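Local coordinates for endo-beta-mannanase (Rhizomucor miehei, PDB 4QP0), which probably catalyses the random hydrolysis of beta-1,4-mannosidic linkages in mannans, galactomannans and glucomannans, as a secreted glycoside hydrolase of family 5, at residues Y28-D33 with V64-W69; Y205-S208 with L214-V217; E220-R225 with E260-G265; S297-R302 with D342-T347. All blocks are in the same frame, centred on the assembly; numbering follows the deposited sequence.

Contact 1. Residues Y28-D33 with V64-W69; sequences YLMTSD and VWFQQW
Met-30 and Thr-31 meet Val-64 and Phe-66 without any hydrogen bond across the contact. Just before them in the chain, Tyr-28 O ties the short 3-10 turn together. Thr-31 N and Ser-32 OG reach Tyr-28 O from opposite faces of its carbonyl plane. Ser-32 OG lies 2.9 Å from Tyr-28 O.

Met-30 has the largest area buried, a little more than Val-64. Its CB points at Phe-66 and lies 3.8 Å from Phe-66 CZ. CG sits between the backbone N and the carbonyl carbon (chi1 63°), and the chain is extended from there. The sulfur thus passes the ring while the end of the chain leads away. Met-30 SD lies 3.8 Å from Phe-66 CE2. Measured from the centroid of that ring, it stands 51° off the normal. This is an oblique Met-aromatic contact. The Met-30 backbone joins in too: its O rests 3.4 Å from Val-64 CG1.

Thr-31 adds a looser touch at the margin, with its CG2 4.3 Å from Val-64 CB.

The turn follows strand 17-25 and leads into helix 34-47, which packs against Leu-29 through Val-37 and Val-40. Helix 87-98 borders the other segment, with Arg-88 against Val-64 and Ile-89 against Phe-66. It also reaches Leu-29 through Ile-92. Further on, residues 67-69 join the small antiparallel sheet with strand 75-78.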
# COMPACT_ATOMS: atom_id res chain seq x y z
N TYR A 28 0.84 5.75 -9.72
CA TYR A 28 1.02 6.90 -10.60
C TYR A 28 -0.26 7.69 -10.86
O TYR A 28 -0.28 8.58 -11.72
CB TYR A 28 1.63 6.44 -11.94
CG TYR A 28 0.78 5.41 -12.66
CD1 TYR A 28 -0.15 5.79 -13.63
CD2 TYR A 28 0.89 4.05 -12.37
CE1 TYR A 28 -0.94 4.86 -14.28
CE2 TYR A 28 0.11 3.11 -13.02
CZ TYR A 28 -0.80 3.52 -13.97
OH TYR A 28 -1.57 2.59 -14.61
N LEU A 29 -1.33 7.37 -10.13
CA LEU A 29 -2.59 8.09 -10.31
C LEU A 29 -2.44 9.58 -10.00
O LEU A 29 -2.98 10.43 -10.71
CB LEU A 29 -3.72 7.46 -9.49
CG LEU A 29 -4.52 6.36 -10.21
CD1 LEU A 29 -5.41 5.60 -9.24
CD2 LEU A 29 -5.33 6.93 -11.36
N MET A 30 -1.66 9.88 -8.96
CA MET A 30 -1.38 11.25 -8.54
C MET A 30 -0.70 12.15 -9.60
O MET A 30 -0.68 13.37 -9.44
CB MET A 30 -0.58 11.25 -7.22
CG MET A 30 0.80 10.61 -7.29
SD MET A 30 1.71 10.92 -5.76
CE MET A 30 3.23 10.01 -6.08
N THR A 31 -0.15 11.56 -10.66
CA THR A 31 0.53 12.35 -11.69
C THR A 31 -0.14 12.24 -13.05
O THR A 31 0.28 12.90 -14.00
CB THR A 31 2.02 11.96 -11.85
OG1 THR A 31 2.13 10.57 -12.20
CG2 THR A 31 2.81 12.25 -10.57
N SER A 32 -1.17 11.42 -13.13
CA SER A 32 -1.84 11.15 -14.39
C SER A 32 -2.78 12.27 -14.79
O SER A 32 -3.41 12.89 -13.93
CB SER A 32 -2.61 9.83 -14.31
OG SER A 32 -1.73 8.73 -14.17
N ASP A 33 -2.89 12.52 -16.09
CA ASP A 33 -3.90 13.43 -16.59
C ASP A 33 -5.28 12.80 -16.42
O ASP A 33 -5.39 11.60 -16.19
CB ASP A 33 -3.64 13.89 -18.04
CG ASP A 33 -4.00 12.84 -19.09
OD1 ASP A 33 -5.08 12.20 -19.01
OD2 ASP A 33 -3.22 12.68 -20.04
N VAL A 64 3.92 18.02 -9.89
CA VAL A 64 2.97 17.62 -8.85
C VAL A 64 3.74 17.43 -7.55
O VAL A 64 4.73 16.71 -7.52
CB VAL A 64 2.21 16.32 -9.23
CG1 VAL A 64 1.23 15.92 -8.15
CG2 VAL A 64 1.49 16.49 -10.56
N TRP A 65 3.29 18.09 -6.49
CA TRP A 65 3.84 17.84 -5.16
C TRP A 65 2.78 18.00 -4.12
O TRP A 65 1.88 18.82 -4.27
CB TRP A 65 5.03 18.75 -4.86
CG TRP A 65 4.71 20.23 -4.79
CD1 TRP A 65 4.61 21.13 -5.85
CD2 TRP A 65 4.47 21.04 -3.57
NE1 TRP A 65 4.32 22.40 -5.39
CE2 TRP A 65 4.23 22.41 -4.04
CE3 TRP A 65 4.43 20.77 -2.21
CZ2 TRP A 65 3.96 23.45 -3.16
CZ3 TRP A 65 4.16 21.83 -1.33
CH2 TRP A 65 3.93 23.14 -1.80
N PHE A 66 2.85 17.18 -3.07
CA PHE A 66 1.93 17.30 -1.94
C PHE A 66 2.61 17.90 -0.71
O PHE A 66 1.97 18.61 0.07
CB PHE A 66 1.25 15.97 -1.58
CG PHE A 66 0.48 15.35 -2.72
CD1 PHE A 66 -0.09 16.12 -3.72
CD2 PHE A 66 0.30 13.96 -2.77
CE1 PHE A 66 -0.79 15.53 -4.76
CE2 PHE A 66 -0.40 13.37 -3.82
CZ PHE A 66 -0.95 14.16 -4.81
N GLN A 67 3.89 17.59 -0.53
CA GLN A 67 4.71 18.18 0.54
C GLN A 67 6.04 18.67 -0.02
O GLN A 67 6.48 18.22 -1.08
CB GLN A 67 5.01 17.16 1.63
CG GLN A 67 3.94 16.99 2.68
CD GLN A 67 4.15 15.72 3.48
OE1 GLN A 67 4.15 14.61 2.93
NE2 GLN A 67 4.33 15.87 4.78
N GLN A 68 6.67 19.56 0.73
CA GLN A 68 7.88 20.24 0.28
C GLN A 68 8.45 21.07 1.43
O GLN A 68 7.70 21.61 2.25
CB GLN A 68 7.57 21.09 -0.95
CG GLN A 68 8.37 22.37 -1.13
CD GLN A 68 7.88 23.18 -2.32
OE1 GLN A 68 7.80 22.67 -3.44
NE2 GLN A 68 7.56 24.44 -2.08
N TRP A 69 9.77 21.14 1.49
CA TRP A 69 10.45 21.93 2.51
C TRP A 69 10.57 23.35 2.08
O TRP A 69 10.94 23.64 0.94
CB TRP A 69 11.82 21.36 2.80
CG TRP A 69 12.48 22.04 3.96
CD1 TRP A 69 13.50 22.99 3.92
CD2 TRP A 69 12.16 21.88 5.38
NE1 TRP A 69 13.84 23.40 5.19
CE2 TRP A 69 13.07 22.78 6.11
CE3 TRP A 69 11.26 21.11 6.10
CZ2 TRP A 69 13.06 22.87 7.50
CZ3 TRP A 69 11.25 21.22 7.50
CH2 TRP A 69 12.13 22.08 8.18

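Contact 2. Residues Y205-S208 with L214-V217; sequences YIKS and LVAV
Val-215 points from its strand toward the helix. Val-215 CG2 touches both Ile-206 and Lys-207, and CG1 touches Ile-206 alone of the two. The closer contacts belong to CG2. Val-215 CG2 lies 3.6 Å from Ile-206 CG2 and 3.7 Å from Lys-207 CE. The other branch, Val-215 CG1, meets Ile-206 CD1 at 4.1 Å. The isoleucine therefore touches with both of its arms, and its side chain runs at a slant to that of the valine.

Lys-207 approaches differently. Its side chain runs alongside Val-215 in the opposite direction. The chain turns at CG (chi2 -69°) and then runs extended, which lays CD and CE along the valine methyl. The aliphatic part thus closes the margin of an apolar patch.

The charged end has its own partner. Lys-207 NZ forms a salt bridge with Asp-251 OD2, and the same oxygen accepts a hydrogen bond from Val-215 N. One carboxylate so links the helix side chain to the strand backbone. Ile-206 also packs on Ile-146 of helix 136-151.

Strand 214-216 lies parallel to strand 167-171, and helix 192-209 falls between them in sequence. The contact is the packing of a crossover helix on the next strand in a beta-alpha-beta unit, the repeating element of the TIM barrel.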
# COMPACT_ATOMS: atom_id res chain seq x y z
N TYR A 205 -2.59 7.32 16.08
CA TYR A 205 -2.86 8.70 15.69
C TYR A 205 -3.90 8.79 14.57
O TYR A 205 -4.80 9.63 14.63
CB TYR A 205 -1.59 9.46 15.32
CG TYR A 205 -1.83 10.91 14.96
CD1 TYR A 205 -2.12 11.86 15.95
CD2 TYR A 205 -1.79 11.35 13.63
CE1 TYR A 205 -2.35 13.19 15.63
CE2 TYR A 205 -2.02 12.67 13.29
CZ TYR A 205 -2.29 13.59 14.29
OH TYR A 205 -2.52 14.91 13.96
N ILE A 206 -3.78 7.92 13.57
CA ILE A 206 -4.81 7.82 12.52
C ILE A 206 -6.16 7.46 13.13
O ILE A 206 -7.17 8.10 12.83
CB ILE A 206 -4.43 6.82 11.39
CG1 ILE A 206 -3.21 7.32 10.62
CG2 ILE A 206 -5.60 6.58 10.44
CD1 ILE A 206 -2.61 6.31 9.67
N LYS A 207 -6.19 6.47 14.03
CA LYS A 207 -7.44 6.05 14.65
C LYS A 207 -8.15 7.14 15.48
O LYS A 207 -9.39 7.17 15.52
CB LYS A 207 -7.24 4.78 15.48
CG LYS A 207 -7.07 3.51 14.66
CD LYS A 207 -8.35 3.11 13.93
CE LYS A 207 -8.17 1.76 13.24
NZ LYS A 207 -9.47 1.17 12.83
N SER A 208 -7.38 8.03 16.11
CA SER A 208 -7.95 9.11 16.92
C SER A 208 -8.68 10.17 16.09
O SER A 208 -9.68 10.73 16.53
CB SER A 208 -6.89 9.75 17.84
OG SER A 208 -5.99 10.57 17.13
N LEU A 214 -10.39 1.64 7.92
CA LEU A 214 -9.41 0.65 8.32
C LEU A 214 -8.01 1.23 8.21
O LEU A 214 -7.76 2.19 7.47
CB LEU A 214 -9.52 -0.61 7.46
CG LEU A 214 -10.89 -1.28 7.39
CD1 LEU A 214 -10.80 -2.52 6.52
CD2 LEU A 214 -11.42 -1.64 8.77
N VAL A 215 -7.09 0.65 8.97
CA VAL A 215 -5.70 1.07 8.93
C VAL A 215 -4.83 -0.18 8.80
O VAL A 215 -5.09 -1.19 9.45
CB VAL A 215 -5.31 1.89 10.19
CG1 VAL A 215 -3.88 2.41 10.09
CG2 VAL A 215 -6.27 3.04 10.37
N ALA A 216 -3.82 -0.10 7.93
CA ALA A 216 -2.78 -1.11 7.83
C ALA A 216 -1.41 -0.43 7.73
O ALA A 216 -1.33 0.79 7.78
CB ALA A 216 -3.02 -2.02 6.64
N VAL A 217 -0.35 -1.22 7.60
CA VAL A 217 0.98 -0.63 7.46
C VAL A 217 1.32 -0.39 6.00
O VAL A 217 1.71 0.72 5.63
CB VAL A 217 2.08 -1.47 8.14
CG1 VAL A 217 3.46 -0.88 7.89
CG2 VAL A 217 1.80 -1.56 9.63

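Contact 3. Residues E220-R225 with E260-G265; sequences EGFFNR and EAWSKG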
# COMPACT_ATOMS: atom_id res chain seq x y z
N GLU A 220 5.99 -5.18 3.37
CA GLU A 220 6.20 -6.35 2.52
C GLU A 220 5.78 -7.65 3.20
O GLU A 220 5.63 -8.69 2.53
CB GLU A 220 7.66 -6.43 2.07
CG GLU A 220 8.03 -5.40 1.02
CD GLU A 220 9.47 -4.95 1.10
OE1 GLU A 220 9.89 -4.42 2.17
OE2 GLU A 220 10.19 -5.10 0.09
N GLY A 221 5.60 -7.59 4.52
CA GLY A 221 5.11 -8.72 5.30
C GLY A 221 6.21 -9.54 5.92
O GLY A 221 6.02 -10.72 6.24
N PHE A 222 7.37 -8.92 6.11
CA PHE A 222 8.53 -9.60 6.69
C PHE A 222 8.30 -9.99 8.14
O PHE A 222 7.86 -9.17 8.94
CB PHE A 222 9.81 -8.76 6.52
CG PHE A 222 10.19 -8.50 5.07
CD1 PHE A 222 9.73 -9.34 4.04
CD2 PHE A 222 11.01 -7.43 4.73
CE1 PHE A 222 10.08 -9.09 2.72
CE2 PHE A 222 11.37 -7.19 3.41
CZ PHE A 222 10.91 -8.03 2.40
N PHE A 223 8.60 -11.26 8.46
CA PHE A 223 8.44 -11.81 9.81
C PHE A 223 9.65 -11.57 10.68
O PHE A 223 10.73 -11.25 10.19
CB PHE A 223 8.21 -13.32 9.75
CG PHE A 223 6.91 -13.71 9.14
CD1 PHE A 223 5.72 -13.57 9.85
CD2 PHE A 223 6.87 -14.25 7.86
CE1 PHE A 223 4.51 -13.95 9.28
CE2 PHE A 223 5.67 -14.62 7.29
CZ PHE A 223 4.49 -14.47 8.00
N ASN A 224 9.47 -11.76 11.99
CA ASN A 224 10.58 -11.75 12.93
C ASN A 224 10.57 -13.04 13.74
O ASN A 224 10.46 -13.02 14.97
CB ASN A 224 10.53 -10.51 13.82
CG ASN A 224 11.58 -10.52 14.91
OD1 ASN A 224 12.68 -11.02 14.72
ND2 ASN A 224 11.24 -9.97 16.06
N ARG A 225 10.67 -14.16 13.04
CA ARG A 225 10.67 -15.46 13.68
C ARG A 225 12.09 -15.98 13.91
O ARG A 225 12.83 -16.27 12.96
CB ARG A 225 9.81 -16.46 12.90
CG ARG A 225 8.34 -16.50 13.35
CD ARG A 225 7.40 -15.82 12.37
NE ARG A 225 6.82 -16.76 11.41
CZ ARG A 225 5.52 -17.00 11.25
NH1 ARG A 225 4.61 -16.36 11.97
NH2 ARG A 225 5.13 -17.88 10.34
N GLU A 260 12.03 -12.35 -7.51
CA GLU A 260 13.22 -11.96 -8.28
C GLU A 260 14.07 -10.96 -7.52
O GLU A 260 15.29 -11.11 -7.44
CB GLU A 260 12.83 -11.40 -9.65
CG GLU A 260 12.12 -12.41 -10.54
CD GLU A 260 11.59 -11.77 -11.82
OE1 GLU A 260 10.59 -11.02 -11.75
OE2 GLU A 260 12.18 -12.03 -12.89
N ALA A 261 13.43 -9.94 -6.94
CA ALA A 261 14.12 -8.93 -6.15
C ALA A 261 14.76 -9.52 -4.90
O ALA A 261 15.77 -9.02 -4.41
CB ALA A 261 13.15 -7.81 -5.76
N TRP A 262 14.15 -10.59 -4.39
CA TRP A 262 14.60 -11.21 -3.15
C TRP A 262 15.41 -12.43 -3.44
O TRP A 262 15.89 -13.11 -2.52
CB TRP A 262 13.39 -11.57 -2.28
CG TRP A 262 12.48 -10.39 -1.98
CD1 TRP A 262 12.77 -9.04 -2.11
CD2 TRP A 262 11.11 -10.44 -1.45
NE1 TRP A 262 11.70 -8.27 -1.74
CE2 TRP A 262 10.68 -9.04 -1.33
CE3 TRP A 262 10.23 -11.45 -1.10
CZ2 TRP A 262 9.42 -8.70 -0.86
CZ3 TRP A 262 8.96 -11.09 -0.63
CH2 TRP A 262 8.57 -9.75 -0.51
N SER A 263 15.58 -12.71 -4.73
CA SER A 263 16.29 -13.88 -5.25
C SER A 263 15.80 -15.22 -4.64
O SER A 263 16.56 -15.97 -4.03
CB SER A 263 17.81 -13.71 -5.13
OG SER A 263 18.21 -13.47 -3.79
N LYS A 264 14.53 -15.51 -4.84
CA LYS A 264 13.96 -16.74 -4.31
C LYS A 264 13.61 -17.73 -5.41
O LYS A 264 13.06 -18.79 -5.13
CB LYS A 264 12.76 -16.44 -3.42
CG LYS A 264 13.13 -15.67 -2.16
CD LYS A 264 14.07 -16.47 -1.27
CE LYS A 264 14.37 -15.72 0.01
NZ LYS A 264 15.31 -14.60 -0.24
N GLY A 265 13.96 -17.38 -6.64
CA GLY A 265 13.72 -18.26 -7.79
C GLY A 265 12.28 -18.16 -8.23
O GLY A 265 11.35 -18.32 -7.43
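Trp-262 loses the most surface here, and Phe-222 and Glu-220 bury it from two directions. The two rings form a T-shaped pair. The edge of Phe-222 is turned to the face of the six-membered ring of Trp-262, with planes at 68° and centroids 5.1 Å apart. Phe-222 CE1 stands 3.6 Å from Trp-262 CH2, and Phe-222 CZ stands 3.6 Å from Trp-262 CZ2, off-centre on that face.

Glu-220 comes instead to the rim of the indole. Its OE2 lies near the ring plane, 3.8 Å from Trp-262 CZ2. The glutamate chain bends at chi2, and its CB lies over a face of Phe-222. That carboxylate is held elsewhere, by a salt bridge from Glu-220 OE2 to Arg-177.

In the backbone, Trp-262 O accepts Ser-263 OG and Lys-264 NZ from opposite faces of its carbonyl plane, at 2.7 and 2.8 Å. Helix 270-284 adds Trp-270 against Trp-262 and Trp-274 against Phe-222.

Both segments are loops that follow barrel strands, 214-216 and 253-257. The aromatic pair joins them at the strands' C-terminal ends, the side where TIM-barrel glycosidases carry their active-site cleft.

Contact 4. Residues S297-R302 with D342-T347; sequences STDALR and DNDIAT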
# COMPACT_ATOMS: atom_id res chain seq x y z
N SER A 297 8.64 -10.07 -13.55
CA SER A 297 9.23 -9.18 -14.57
C SER A 297 8.82 -9.44 -16.01
O SER A 297 8.99 -8.56 -16.86
CB SER A 297 10.77 -9.23 -14.50
OG SER A 297 11.24 -8.88 -13.21
N THR A 298 8.34 -10.63 -16.32
CA THR A 298 8.01 -10.93 -17.71
C THR A 298 6.62 -11.52 -17.86
O THR A 298 6.10 -12.16 -16.94
CB THR A 298 9.03 -11.87 -18.39
OG1 THR A 298 9.12 -13.10 -17.67
CG2 THR A 298 10.41 -11.22 -18.47
N ASP A 299 6.04 -11.28 -19.03
CA ASP A 299 4.76 -11.85 -19.39
C ASP A 299 4.79 -13.36 -19.15
O ASP A 299 3.94 -13.91 -18.45
CB ASP A 299 4.47 -11.56 -20.87
CG ASP A 299 3.26 -12.28 -21.39
OD1 ASP A 299 2.13 -11.84 -21.08
OD2 ASP A 299 3.43 -13.29 -22.10
N ALA A 300 5.81 -14.01 -19.71
CA ALA A 300 5.99 -15.45 -19.62
C ALA A 300 6.12 -15.96 -18.17
O ALA A 300 5.60 -17.03 -17.86
CB ALA A 300 7.18 -15.89 -20.46
N LEU A 301 6.80 -15.22 -17.29
CA LEU A 301 6.85 -15.58 -15.87
C LEU A 301 5.48 -15.46 -15.22
O LEU A 301 5.09 -16.29 -14.42
CB LEU A 301 7.87 -14.74 -15.11
CG LEU A 301 9.35 -15.08 -15.24
CD1 LEU A 301 10.17 -14.13 -14.38
CD2 LEU A 301 9.67 -16.53 -14.88
N ARG A 302 4.76 -14.41 -15.60
CA ARG A 302 3.43 -14.17 -15.06
C ARG A 302 2.41 -15.22 -15.51
O ARG A 302 1.67 -15.75 -14.68
CB ARG A 302 2.99 -12.75 -15.38
CG ARG A 302 3.88 -11.68 -14.75
CD ARG A 302 3.31 -10.28 -14.87
NE ARG A 302 3.26 -9.78 -16.25
CZ ARG A 302 4.17 -9.00 -16.81
NH1 ARG A 302 5.24 -8.59 -16.13
NH2 ARG A 302 4.01 -8.60 -18.06
N ASP A 342 -4.14 -6.42 -22.98
CA ASP A 342 -3.38 -7.67 -23.07
C ASP A 342 -4.29 -8.81 -23.49
O ASP A 342 -5.44 -8.89 -23.05
CB ASP A 342 -2.72 -8.00 -21.72
CG ASP A 342 -1.56 -7.06 -21.37
OD1 ASP A 342 -1.21 -6.20 -22.21
OD2 ASP A 342 -1.00 -7.18 -20.26
N ASN A 343 -3.79 -9.67 -24.36
CA ASN A 343 -4.55 -10.83 -24.85
C ASN A 343 -4.73 -11.90 -23.78
O ASN A 343 -5.80 -12.51 -23.68
CB ASN A 343 -3.87 -11.44 -26.07
CG ASN A 343 -3.71 -10.45 -27.21
OD1 ASN A 343 -2.71 -10.48 -27.93
ND2 ASN A 343 -4.69 -9.57 -27.37
N ASP A 344 -3.68 -12.14 -23.00
CA ASP A 344 -3.70 -13.15 -21.94
C ASP A 344 -4.11 -12.57 -20.58
O ASP A 344 -3.67 -13.05 -19.53
CB ASP A 344 -2.34 -13.86 -21.85
CG ASP A 344 -1.17 -12.89 -21.74
OD1 ASP A 344 -1.40 -11.67 -21.58
OD2 ASP A 344 -0.01 -13.35 -21.82
N ILE A 345 -4.98 -11.56 -20.62
CA ILE A 345 -5.49 -10.90 -19.42
C ILE A 345 -6.35 -11.81 -18.53
O ILE A 345 -6.36 -11.67 -17.31
CB ILE A 345 -6.23 -9.59 -19.80
CG1 ILE A 345 -6.42 -8.69 -18.57
CG2 ILE A 345 -7.53 -9.87 -20.55
CD1 ILE A 345 -5.12 -8.31 -17.90
N ALA A 346 -7.07 -12.74 -19.16
CA ALA A 346 -7.91 -13.68 -18.44
C ALA A 346 -7.11 -14.53 -17.47
O ALA A 346 -7.52 -14.73 -16.32
CB ALA A 346 -8.67 -14.57 -19.42
N THR A 347 -5.97 -15.04 -17.92
CA THR A 347 -5.19 -15.95 -17.10
C THR A 347 -4.17 -15.26 -16.18
O THR A 347 -3.69 -15.87 -15.22
CB THR A 347 -4.55 -17.10 -17.92
OG1 THR A 347 -3.71 -16.56 -18.94
CG2 THR A 347 -5.64 -17.95 -18.56
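Asp-299 and Asp-344 are the two residues that meet, and they meet carboxylate to carboxylate. Asp-299 OD1 lies 2.7 Å from Asp-344 OD2. Two acid oxygens this close suggest that one group probably holds a proton. Asp-299 OD2 stands further off, at 3.5 Å from the same Asp-344 OD2.

The side chains come from opposite directions and their carboxylate planes are nearly coplanar, 28° apart. Different torsions bring them there. Asp-299 swings CG opposite its backbone N (chi1 172°), which carries the acid from the first turn of its helix toward Asp-344. Asp-344 places CG between its backbone N and carbonyl carbon (chi1 52°). Asp-344 holds the N-cap position of its own helix, yet its side chain makes no capping bond.

The other helix is capped by Thr-298, whose OG1 accepts Leu-301 N at 3.2 Å. Arg-302 folds back on the start of this helix. Its guanidinium lays one face on the Thr-298 to Asp-299 peptide, with Arg-302 CZ 3.7 Å from Thr-298 C, and its NH1 bonds to Leu-296 O and Gly-335 O. The positive ends of the two helix dipoles may ease the closeness of the acids.

The arrangement is a surface acid pair between the N-terminal ends of two helices, 299-315 of the barrel and 345-358 at the end of the chain.

Contacts 1, 2 and 3 are buried, while contact 4 lies at the surface. Contact 1 is apolar and sulfur-aromatic, contact 2 is aliphatic with a lysine at its margin, contact 3 is an aromatic pair with a glutamate at the rim of the indole, and contact 4 pairs two acids. Only contact 2 sets a helix on a barrel strand. Contact 1 joins a 3-10 turn to the run into strand 67-70, and contact 3 joins two loops. These two lie on opposite sides of the chain's centre. Contact 4 joins two helix starts. Contacts 2 and 3 adjoin in sequence beyond strand 214-216. Contacts 3 and 4 touch: Glu-260 OE1 lies 2.7 Å from Ser-297 OG, a probable hydrogen bond.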